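Local coordinates for malonyl acyl carrier protein transacylase (Streptococcus pneumoniae, PDB 3IM8) that probably catalyses transfer of the malonyl group from malonyl-CoA to holo acyl carrier protein, the reaction that supplies malonyl units to fatty acid synthesis, at residues R20-Y23 with D24-I28; L66-S69 with V70-R74; T136-E139 with V140-A144; E256-G259 with V260-E263. All coordinates share one frame; numbering follows the deposited sequence.

Overall arrangement
All four are local contacts along or at the ends of helices, and they follow one another in sequence without overlap. Contacts 1 and 2 are neighbours in the larger α/β part of the enzyme: their centres lie about 11 Å apart, and helix 20-25 packs on helix 58-78, with Phe22 CD2 3.9 Å from Ile72 CG1. Contact 3, in helix 138-148, belongs to the smaller part built on the mixed sheet; its centre is about 45 Å from that of contact 1, on the opposite side of the chain's centre. Contact 4 lies in helix 254-263, which leads from strand 252-253 of the mixed sheet to strand 268-272 of the parallel one, and so connects the two parts.

Contact 1: R20-Y23 with D24-I28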
loop_
_atom_site.group_PDB
_atom_site.type_symbol
_atom_site.label_atom_id
_atom_site.label_comp_id
_atom_site.label_asym_id
_atom_site.label_seq_id
_atom_site.Cartn_x
_atom_site.Cartn_y
_atom_site.Cartn_z
ATOM N N ARG A 20 -11.538 3.032 -15.725
ATOM C CA ARG A 20 -12.226 3.790 -16.805
ATOM C C ARG A 20 -13.662 3.301 -17.031
ATOM O O ARG A 20 -14.566 4.123 -17.251
ATOM C CB ARG A 20 -11.442 3.760 -18.148
ATOM C CG ARG A 20 -12.199 4.468 -19.316
ATOM C CD ARG A 20 -11.964 5.946 -19.266
ATOM N NE ARG A 20 -13.067 6.693 -19.873
ATOM C CZ ARG A 20 -12.982 7.959 -20.323
ATOM N NH1 ARG A 20 -14.065 8.555 -20.795
ATOM N NH2 ARG A 20 -11.817 8.641 -20.299
ATOM N N ASP A 21 -13.866 1.971 -17.018
ATOM C CA ASP A 21 -15.225 1.385 -17.058
ATOM C C ASP A 21 -16.161 1.996 -15.979
ATOM O O ASP A 21 -17.271 2.514 -16.286
ATOM C CB ASP A 21 -15.173 -0.159 -16.999
ATOM C CG ASP A 21 -14.351 -0.723 -15.810
ATOM O OD1 ASP A 21 -13.769 0.014 -15.006
ATOM O OD2 ASP A 21 -14.270 -1.963 -15.689
ATOM N N PHE A 22 -15.702 1.984 -14.734
ATOM C CA PHE A 22 -16.459 2.584 -13.636
ATOM C C PHE A 22 -16.684 4.062 -13.883
ATOM O O PHE A 22 -17.778 4.542 -13.615
ATOM C CB PHE A 22 -15.740 2.413 -12.311
ATOM C CG PHE A 22 -15.656 0.999 -11.847
ATOM C CD1 PHE A 22 -16.651 0.059 -12.192
ATOM C CD2 PHE A 22 -14.602 0.587 -11.014
ATOM C CE1 PHE A 22 -16.569 -1.248 -11.701
ATOM C CE2 PHE A 22 -14.531 -0.731 -10.534
ATOM C CZ PHE A 22 -15.499 -1.636 -10.888
ATOM N N TYR A 23 -15.664 4.767 -14.396
ATOM C CA TYR A 23 -15.700 6.228 -14.591
ATOM C C TYR A 23 -16.824 6.717 -15.514
ATOM O O TYR A 23 -17.529 7.694 -15.176
ATOM C CB TYR A 23 -14.317 6.777 -15.048
ATOM C CG TYR A 23 -14.219 8.279 -15.386
ATOM C CD1 TYR A 23 -13.639 9.179 -14.473
ATOM C CD2 TYR A 23 -14.648 8.787 -16.644
ATOM C CE1 TYR A 23 -13.508 10.539 -14.764
ATOM C CE2 TYR A 23 -14.519 10.189 -16.961
ATOM C CZ TYR A 23 -13.941 11.017 -16.006
ATOM O OH TYR A 23 -13.803 12.312 -16.226
ATOM N N ASP A 24 -16.980 6.043 -16.652
ATOM C CA ASP A 24 -18.016 6.350 -17.618
ATOM C C ASP A 24 -19.431 5.969 -17.137
ATOM O O ASP A 24 -20.434 6.661 -17.446
ATOM C CB ASP A 24 -17.685 5.650 -18.931
ATOM C CG ASP A 24 -16.497 6.259 -19.611
ATOM O OD1 ASP A 24 -16.399 7.486 -19.639
ATOM O OD2 ASP A 24 -15.657 5.527 -20.133
ATOM N N GLN A 25 -19.497 4.896 -16.352
ATOM C CA GLN A 25 -20.761 4.280 -15.954
ATOM C C GLN A 25 -21.362 4.834 -14.661
ATOM O O GLN A 25 -22.567 4.846 -14.509
ATOM C CB GLN A 25 -20.595 2.787 -15.771
ATOM C CG GLN A 25 -21.873 2.168 -15.266
ATOM C CD GLN A 25 -22.008 0.777 -15.720
ATOM O OE1 GLN A 25 -21.051 0.186 -16.208
ATOM N NE2 GLN A 25 -23.201 0.216 -15.570
ATOM N N TYR A 26 -20.513 5.229 -13.721
ATOM C CA TYR A 26 -20.943 5.628 -12.397
ATOM C C TYR A 26 -20.572 7.083 -12.063
ATOM O O TYR A 26 -19.400 7.390 -11.886
ATOM C CB TYR A 26 -20.345 4.632 -11.386
ATOM C CG TYR A 26 -20.879 3.217 -11.533
ATOM C CD1 TYR A 26 -22.134 2.858 -11.029
ATOM C CD2 TYR A 26 -20.140 2.235 -12.167
ATOM C CE1 TYR A 26 -22.632 1.574 -11.188
ATOM C CE2 TYR A 26 -20.652 0.922 -12.299
ATOM C CZ TYR A 26 -21.887 0.629 -11.817
ATOM O OH TYR A 26 -22.369 -0.657 -11.945
ATOM N N PRO A 27 -21.554 8.007 -11.977
ATOM C CA PRO A 27 -21.176 9.399 -11.594
ATOM C C PRO A 27 -20.372 9.556 -10.300
ATOM O O PRO A 27 -19.599 10.516 -10.179
ATOM C CB PRO A 27 -22.533 10.104 -11.404
ATOM C CG PRO A 27 -23.467 9.338 -12.359
ATOM C CD PRO A 27 -22.994 7.876 -12.219
ATOM N N ILE A 28 -20.572 8.687 -9.308
ATOM C CA ILE A 28 -19.789 8.810 -8.068
ATOM C C ILE A 28 -18.298 8.637 -8.393
ATOM O O ILE A 28 -17.442 9.277 -7.761
ATOM C CB ILE A 28 -20.250 7.858 -6.904
ATOM C CG1 ILE A 28 -19.551 8.194 -5.581
ATOM C CG2 ILE A 28 -19.972 6.406 -7.250
ATOM C CD1 ILE A 28 -19.799 9.599 -5.034
#
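Asp24 N donates to Arg20 O (3.1 Å) and Gln25 N to Asp21 O, the i to i+4 ladder of the short helix 20-25. The last rung, Tyr26 N to Phe22 O at 2.8 Å, comes as Tyr26 leaves helical backbone angles. Tyr26 also occupies the N-cap position of helix 27-40, so it is the joint between two consecutive helices. Pro27 suits the first turn after it, where a backbone N-H is not needed for the helix ladder.

The same i to i+4 spacing brings Arg20 alongside Asp24 on the outer side of the helix. Arg20 bends at chi2 (83°), which swings its guanidinium round to the Asp24 carboxylate. The grip is side-on and two-pronged: NE meets OD2 and NH1 meets OD1, one nitrogen for each oxygen. Because the two planes are 48° apart, the fit is not flat; OD2 lies in the guanidinium plane while OD1 is tilted from it. The third nitrogen, NH2, forms a salt bridge with Asp49, tying this turn to helix 44-50. One guanidinium face is met by Tyr23 CD2, and the Tyr23 hydroxyl is hydrogen-bonded to Asp34.

On the inner side, Phe22 and Tyr26 offer large aromatic rings to Leu75 of helix 58-78 and Leu300 of helix 297-304; the Tyr26 hydroxyl bonds weakly to Lys79 and Gln297. Phe22 CD1 stands 4.1 Å from Tyr26 CE2, the two side chains crossing obliquely. The salt bridge is straightest at Arg20 NE, whose bond to Asp24 OD2 measures 2.9 Å with an N-H...O angle of 175°.

Contact 2: L66-S69 with V70-R74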
loop_
_atom_site.group_PDB
_atom_site.type_symbol
_atom_site.label_atom_id
_atom_site.label_comp_id
_atom_site.label_asym_id
_atom_site.label_seq_id
_atom_site.Cartn_x
_atom_site.Cartn_y
_atom_site.Cartn_z
ATOM N N LEU A 66 -4.488 6.266 -5.542
ATOM C CA LEU A 66 -5.375 6.694 -4.444
ATOM C C LEU A 66 -6.763 7.158 -4.937
ATOM O O LEU A 66 -7.783 6.800 -4.362
ATOM C CB LEU A 66 -4.721 7.772 -3.557
ATOM C CG LEU A 66 -5.665 8.358 -2.483
ATOM C CD1 LEU A 66 -5.044 8.278 -1.066
ATOM C CD2 LEU A 66 -6.182 9.791 -2.827
ATOM N N ALA A 67 -6.790 7.958 -5.995
ATOM C CA ALA A 67 -8.026 8.476 -6.552
ATOM C C ALA A 67 -8.858 7.328 -7.091
ATOM O O ALA A 67 -10.061 7.288 -6.873
ATOM C CB ALA A 67 -7.721 9.464 -7.656
ATOM N N THR A 68 -8.207 6.381 -7.780
ATOM C CA THR A 68 -8.891 5.223 -8.335
ATOM C C THR A 68 -9.475 4.328 -7.248
ATOM O O THR A 68 -10.632 3.995 -7.282
ATOM C CB THR A 68 -7.959 4.439 -9.189
ATOM O OG1 THR A 68 -7.566 5.260 -10.299
ATOM C CG2 THR A 68 -8.683 3.186 -9.696
ATOM N N SER A 69 -8.662 3.986 -6.266
ATOM C CA SER A 69 -9.121 3.226 -5.113
ATOM C C SER A 69 -10.244 3.882 -4.328
ATOM O O SER A 69 -11.226 3.216 -4.020
ATOM C CB SER A 69 -7.955 2.989 -4.169
ATOM O OG SER A 69 -6.976 2.241 -4.862
ATOM N N VAL A 70 -10.070 5.141 -3.929
ATOM C CA VAL A 70 -11.162 5.884 -3.245
ATOM C C VAL A 70 -12.447 5.842 -4.056
ATOM O O VAL A 70 -13.540 5.607 -3.493
ATOM C CB VAL A 70 -10.758 7.315 -2.886
ATOM C CG1 VAL A 70 -11.907 8.082 -2.238
ATOM C CG2 VAL A 70 -9.579 7.254 -1.898
ATOM N N ALA A 71 -12.336 6.046 -5.366
ATOM C CA ALA A 71 -13.523 5.942 -6.251
ATOM C C ALA A 71 -14.195 4.553 -6.203
ATOM O O ALA A 71 -15.435 4.457 -6.144
ATOM C CB ALA A 71 -13.139 6.240 -7.637
ATOM N N ILE A 72 -13.395 3.493 -6.243
ATOM C CA ILE A 72 -13.924 2.126 -6.160
ATOM C C ILE A 72 -14.599 1.868 -4.787
ATOM O O ILE A 72 -15.689 1.278 -4.683
ATOM C CB ILE A 72 -12.824 1.070 -6.449
ATOM C CG1 ILE A 72 -12.347 1.205 -7.897
ATOM C CG2 ILE A 72 -13.399 -0.335 -6.256
ATOM C CD1 ILE A 72 -11.193 0.387 -8.250
ATOM N N TYR A 73 -13.969 2.324 -3.733
ATOM C CA TYR A 73 -14.577 2.191 -2.389
ATOM C C TYR A 73 -15.893 2.942 -2.329
ATOM O O TYR A 73 -16.889 2.374 -1.867
ATOM C CB TYR A 73 -13.605 2.685 -1.313
ATOM C CG TYR A 73 -14.231 3.349 -0.114
ATOM C CD1 TYR A 73 -14.761 2.606 0.918
ATOM C CD2 TYR A 73 -14.235 4.747 0.004
ATOM C CE1 TYR A 73 -15.350 3.254 2.029
ATOM C CE2 TYR A 73 -14.785 5.387 1.071
ATOM C CZ TYR A 73 -15.340 4.653 2.085
ATOM O OH TYR A 73 -15.885 5.346 3.175
ATOM N N ARG A 74 -15.914 4.182 -2.851
ATOM C CA ARG A 74 -17.129 4.980 -2.889
ATOM C C ARG A 74 -18.233 4.321 -3.719
ATOM O O ARG A 74 -19.415 4.373 -3.345
ATOM C CB ARG A 74 -16.870 6.421 -3.364
ATOM C CG ARG A 74 -16.245 7.304 -2.338
ATOM C CD ARG A 74 -15.819 8.629 -2.951
ATOM N NE ARG A 74 -15.297 9.576 -1.966
ATOM C CZ ARG A 74 -15.043 10.849 -2.246
ATOM N NH1 ARG A 74 -15.273 11.305 -3.476
ATOM N NH2 ARG A 74 -14.602 11.674 -1.286
#
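Leu66 and Val70 lie side by side on one flank of helix 58-78, pointing the same way, with Leu66 CG 4.1 Å from Val70 CG2. This CG2 branch stands beside its own backbone N, and it therefore leans back over the preceding turn, 3.1 Å from Leu66 O. Another flank repeats the pattern: Thr68 CG2 runs alongside Ile72 CD1 at 4.0 Å, while Ile72 CG1 rests 3.3 Å from Thr68 O. Val70 and Ile72 thus each lay one branch against a preceding carbonyl.

Beneath these side chains lies the regular i to i+4 ladder, from Val70 N to Leu66 O (2.9 Å) through to Tyr73 N to Ser69 O (2.9 Å). Thr68 OG1 bonds to Ala64 O one turn back, leaving its methyl to meet Ile72. Ser69 OG is hydrogen-bonded to Gly273 O and Ile65 O, which must share its single proton; this small residue links the helix to the loop after strand 268-272.

The touching residues are all buried; Leu66, Ala67, Val70, Ala71 and Ile72 supply apolar surfaces. Ala67 and Ala71 present only methyl groups, allowing helix 27-40 to come close through Val29, Thr32, Ile33 and Ala36. Leu66 and Val70 instead meet Phe105 of helix 105-122, and Leu66 also touches Tyr94 and Ser95 of helix 92-99, its side chain about 11 Å from that of the predicted active-site Ser90.

Contact 3: T136-E139 with V140-A144; sequences TPVE and VIEEA
Glu142 folds back along helix 138-148 onto Val138, four residues earlier. Its CB lies 3.6 Å from Val138 O, and CG comes closer to the same carbonyl oxygen, at 3.2 Å. Beyond CG the chain is extended: CD passes Val138 CG2 at 3.5 Å, OE1 lies farther from that methyl, and OE2 reaches 3.3 Å from it. OE2 then makes its hydrogen bond to the hydroxyl of Tyr159. A glutamate fits here because its methylenes pack on the helix while its carboxylate extends to the sheet. Val138 supplies the methyl by turning CG2 anti to its backbone N.

This is the first turn of the helix, with Pro137 in the N-cap position. Its ring packs on Val140, with Pro137 CB and CD both 3.9 Å from Val140 CG2. Thr136 OG1 lies close against Ile141 CG1, the side chains crossing at about a right angle. The ladder starts loosely: Ile141 N has only weak bonds to Pro137 O and Val138 O. It becomes regular with Glu142 N to Val138 O at 3.0 Å and 173°.

This smaller part has the βαββαβ order of a ferredoxin-like fold, helix 138-148 following strand 129-134. Ile141 and Val138 press on Ile165 of strand 164-169, Ile141 also meets Pro156 of strand 154-161, and Val140, Ile141 and Ala144 pack against the companion helix 171-184.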
loop_
_atom_site.group_PDB
_atom_site.type_symbol
_atom_site.label_atom_id
_atom_site.label_comp_id
_atom_site.label_asym_id
_atom_site.label_seq_id
_atom_site.Cartn_x
_atom_site.Cartn_y
_atom_site.Cartn_z
ATOM N N THR A 136 11.171 -19.025 4.297
ATOM C CA THR A 136 12.189 -19.100 5.348
ATOM C C THR A 136 11.667 -18.423 6.624
ATOM O O THR A 136 10.958 -17.421 6.539
ATOM C CB THR A 136 13.503 -18.427 4.916
ATOM O OG1 THR A 136 13.647 -17.173 5.594
ATOM C CG2 THR A 136 13.509 -18.189 3.413
ATOM N N PRO A 137 12.000 -18.959 7.801
ATOM C CA PRO A 137 11.474 -18.384 9.043
ATOM C C PRO A 137 11.851 -16.906 9.187
ATOM O O PRO A 137 12.960 -16.511 8.811
ATOM C CB PRO A 137 12.184 -19.203 10.128
ATOM C CG PRO A 137 12.473 -20.468 9.477
ATOM C CD PRO A 137 12.880 -20.107 8.094
ATOM N N VAL A 138 10.941 -16.090 9.720
ATOM C CA VAL A 138 11.201 -14.646 9.883
ATOM C C VAL A 138 12.508 -14.356 10.635
ATOM O O VAL A 138 13.256 -13.471 10.261
ATOM C CB VAL A 138 9.970 -13.884 10.520
ATOM C CG1 VAL A 138 9.549 -14.488 11.821
ATOM C CG2 VAL A 138 10.251 -12.400 10.671
ATOM N N GLU A 139 12.782 -15.156 11.665
ATOM C CA GLU A 139 13.934 -14.982 12.560
ATOM C C GLU A 139 15.225 -14.988 11.748
ATOM O O GLU A 139 16.118 -14.126 11.919
ATOM C CB GLU A 139 13.981 -16.137 13.585
ATOM C CG GLU A 139 12.801 -16.232 14.547
ATOM C CD GLU A 139 11.453 -16.513 13.848
ATOM O OE1 GLU A 139 10.414 -16.037 14.371
ATOM O OE2 GLU A 139 11.425 -17.201 12.784
ATOM N N VAL A 140 15.299 -15.974 10.861
ATOM C CA VAL A 140 16.448 -16.184 9.963
ATOM C C VAL A 140 16.721 -14.999 9.084
ATOM O O VAL A 140 17.888 -14.647 8.898
ATOM C CB VAL A 140 16.238 -17.440 9.063
ATOM C CG1 VAL A 140 17.403 -17.582 8.065
ATOM C CG2 VAL A 140 16.052 -18.700 9.940
ATOM N N ILE A 141 15.644 -14.380 8.572
ATOM C CA ILE A 141 15.756 -13.294 7.620
ATOM C C ILE A 141 16.231 -12.056 8.341
ATOM O O ILE A 141 17.132 -11.349 7.863
ATOM C CB ILE A 141 14.385 -13.022 6.887
ATOM C CG1 ILE A 141 14.014 -14.195 5.975
ATOM C CG2 ILE A 141 14.441 -11.754 6.040
ATOM C CD1 ILE A 141 12.503 -14.213 5.577
ATOM N N GLU A 142 15.620 -11.803 9.509
ATOM C CA GLU A 142 15.978 -10.693 10.377
ATOM C C GLU A 142 17.450 -10.784 10.822
ATOM O O GLU A 142 18.192 -9.817 10.705
ATOM C CB GLU A 142 14.991 -10.627 11.580
ATOM C CG GLU A 142 13.525 -10.421 11.097
ATOM C CD GLU A 142 12.477 -10.203 12.195
ATOM O OE1 GLU A 142 12.664 -10.717 13.310
ATOM O OE2 GLU A 142 11.444 -9.539 11.930
ATOM N N GLU A 143 17.858 -11.949 11.313
ATOM C CA GLU A 143 19.263 -12.218 11.675
ATOM C C GLU A 143 20.234 -12.027 10.492
ATOM O O GLU A 143 21.263 -11.324 10.583
ATOM C CB GLU A 143 19.375 -13.646 12.222
ATOM C CG GLU A 143 20.711 -13.971 12.938
ATOM C CD GLU A 143 20.874 -15.470 13.309
ATOM O OE1 GLU A 143 21.951 -15.840 13.853
ATOM O OE2 GLU A 143 19.938 -16.274 13.055
ATOM N N ALA A 144 19.899 -12.629 9.360
ATOM C CA ALA A 144 20.735 -12.449 8.192
ATOM C C ALA A 144 20.918 -10.959 7.877
ATOM O O ALA A 144 22.062 -10.492 7.658
ATOM C CB ALA A 144 20.174 -13.213 7.028
#

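Contact 4: E256-G259 with V260-E263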
loop_
_atom_site.group_PDB
_atom_site.type_symbol
_atom_site.label_atom_id
_atom_site.label_comp_id
_atom_site.label_asym_id
_atom_site.label_seq_id
_atom_site.Cartn_x
_atom_site.Cartn_y
_atom_site.Cartn_z
ATOM N N GLU A 256 0.587 -9.520 10.040
ATOM C CA GLU A 256 0.247 -9.198 11.430
ATOM C C GLU A 256 -0.997 -8.354 11.474
ATOM O O GLU A 256 -1.836 -8.547 12.355
ATOM C CB GLU A 256 1.363 -8.417 12.081
ATOM C CG GLU A 256 2.589 -9.264 12.369
ATOM C CD GLU A 256 3.771 -8.386 12.660
ATOM O OE1 GLU A 256 4.804 -8.504 11.902
ATOM O OE2 GLU A 256 3.607 -7.555 13.606
ATOM N N SER A 257 -1.108 -7.411 10.534
ATOM C CA SER A 257 -2.314 -6.597 10.405
ATOM C C SER A 257 -3.574 -7.441 10.089
ATOM O O SER A 257 -4.658 -7.150 10.606
ATOM C CB SER A 257 -2.116 -5.508 9.343
ATOM O OG SER A 257 -1.015 -4.708 9.707
ATOM N N ILE A 258 -3.435 -8.441 9.220
ATOM C CA ILE A 258 -4.550 -9.342 8.890
ATOM C C ILE A 258 -4.950 -10.165 10.132
ATOM O O ILE A 258 -6.139 -10.448 10.350
ATOM C CB ILE A 258 -4.222 -10.304 7.724
ATOM C CG1 ILE A 258 -3.957 -9.568 6.403
ATOM C CG2 ILE A 258 -5.413 -11.281 7.510
ATOM C CD1 ILE A 258 -5.170 -8.796 5.854
ATOM N N GLY A 259 -3.964 -10.547 10.936
ATOM C CA GLY A 259 -4.218 -11.187 12.263
ATOM C C GLY A 259 -4.983 -10.344 13.293
ATOM O O GLY A 259 -5.857 -10.855 13.969
ATOM N N VAL A 260 -4.656 -9.051 13.417
ATOM C CA VAL A 260 -5.477 -8.103 14.153
ATOM C C VAL A 260 -6.936 -8.036 13.637
ATOM O O VAL A 260 -7.887 -7.994 14.456
ATOM C CB VAL A 260 -4.841 -6.665 14.168
ATOM C CG1 VAL A 260 -5.837 -5.598 14.658
ATOM C CG2 VAL A 260 -3.554 -6.643 15.035
ATOM N N MET A 261 -7.139 -7.994 12.314
ATOM C CA MET A 261 -8.509 -8.008 11.817
ATOM C C MET A 261 -9.239 -9.353 12.124
ATOM O O MET A 261 -10.378 -9.345 12.533
ATOM C CB MET A 261 -8.582 -7.656 10.312
ATOM C CG MET A 261 -7.936 -6.343 9.974
ATOM S SD MET A 261 -7.781 -6.168 8.218
ATOM C CE MET A 261 -8.289 -4.501 8.005
ATOM N N GLN A 262 -8.592 -10.492 11.921
ATOM C CA GLN A 262 -9.204 -11.800 12.294
ATOM C C GLN A 262 -9.534 -11.878 13.787
ATOM O O GLN A 262 -10.642 -12.280 14.140
ATOM C CB GLN A 262 -8.345 -12.991 11.849
ATOM C CG GLN A 262 -8.089 -12.900 10.366
ATOM C CD GLN A 262 -7.561 -14.158 9.809
ATOM O OE1 GLN A 262 -6.388 -14.465 9.970
ATOM N NE2 GLN A 262 -8.439 -14.923 9.147
ATOM N N GLU A 263 -8.619 -11.438 14.646
ATOM C CA GLU A 263 -8.965 -11.257 16.075
ATOM C C GLU A 263 -10.119 -10.279 16.328
ATOM O O GLU A 263 -10.892 -10.505 17.263
ATOM C CB GLU A 263 -7.756 -10.853 16.920
ATOM C CG GLU A 263 -6.807 -11.985 17.255
ATOM C CD GLU A 263 -7.383 -12.992 18.299
ATOM O OE1 GLU A 263 -7.323 -14.208 18.004
ATOM O OE2 GLU A 263 -7.898 -12.578 19.377
#
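Glu256 O accepts the backbone N-H of Val260 (3.1 Å), one rung in the regular α-helix 254-263 that precedes strand 268-272 of the parallel sheet. Val260 CG2 lies over the same carbonyl, 3.7 Å from Glu256 O. The acid end of Glu256 makes a salt bridge with Arg253, which balances a charge suited to this partly exposed position.

Ser257 comes next, and its carbonyl receives Met261 N (3.1 Å). Met261 CG also rests 3.4 Å from Ser257 O before the chain bends at chi3, turning its end away from this turn, where Met261 packs on Ala5 and Leu7 of strand 4-8. The buried Ser257 hydroxyl bonds to Arg253 O, four residues back, at the end of strand 252-253.

Ile258 is the apolar centre of the turn. Its CD1 lies 4.4 Å from Met261 SD, and both side chains meet Leu7 and Phe269, so this flank packs the helix on strands 4-8 and 268-272; Val282 and Ile285 of helix 277-285 border Ile258. On its other branch, CG2 faces Gln262 OE1, while Gln262 CG comes within 3.1 Å of Ile258 O. The amide NE2 bonds to Asp286, which lets a polar residue sit beside Phe269.

Gly259 has no side chain and takes part through its backbone on a partly exposed side. Its carbonyl oxygen takes the last rung, Glu263 N to Gly259 O at 2.9 Å and a nearly straight 172°.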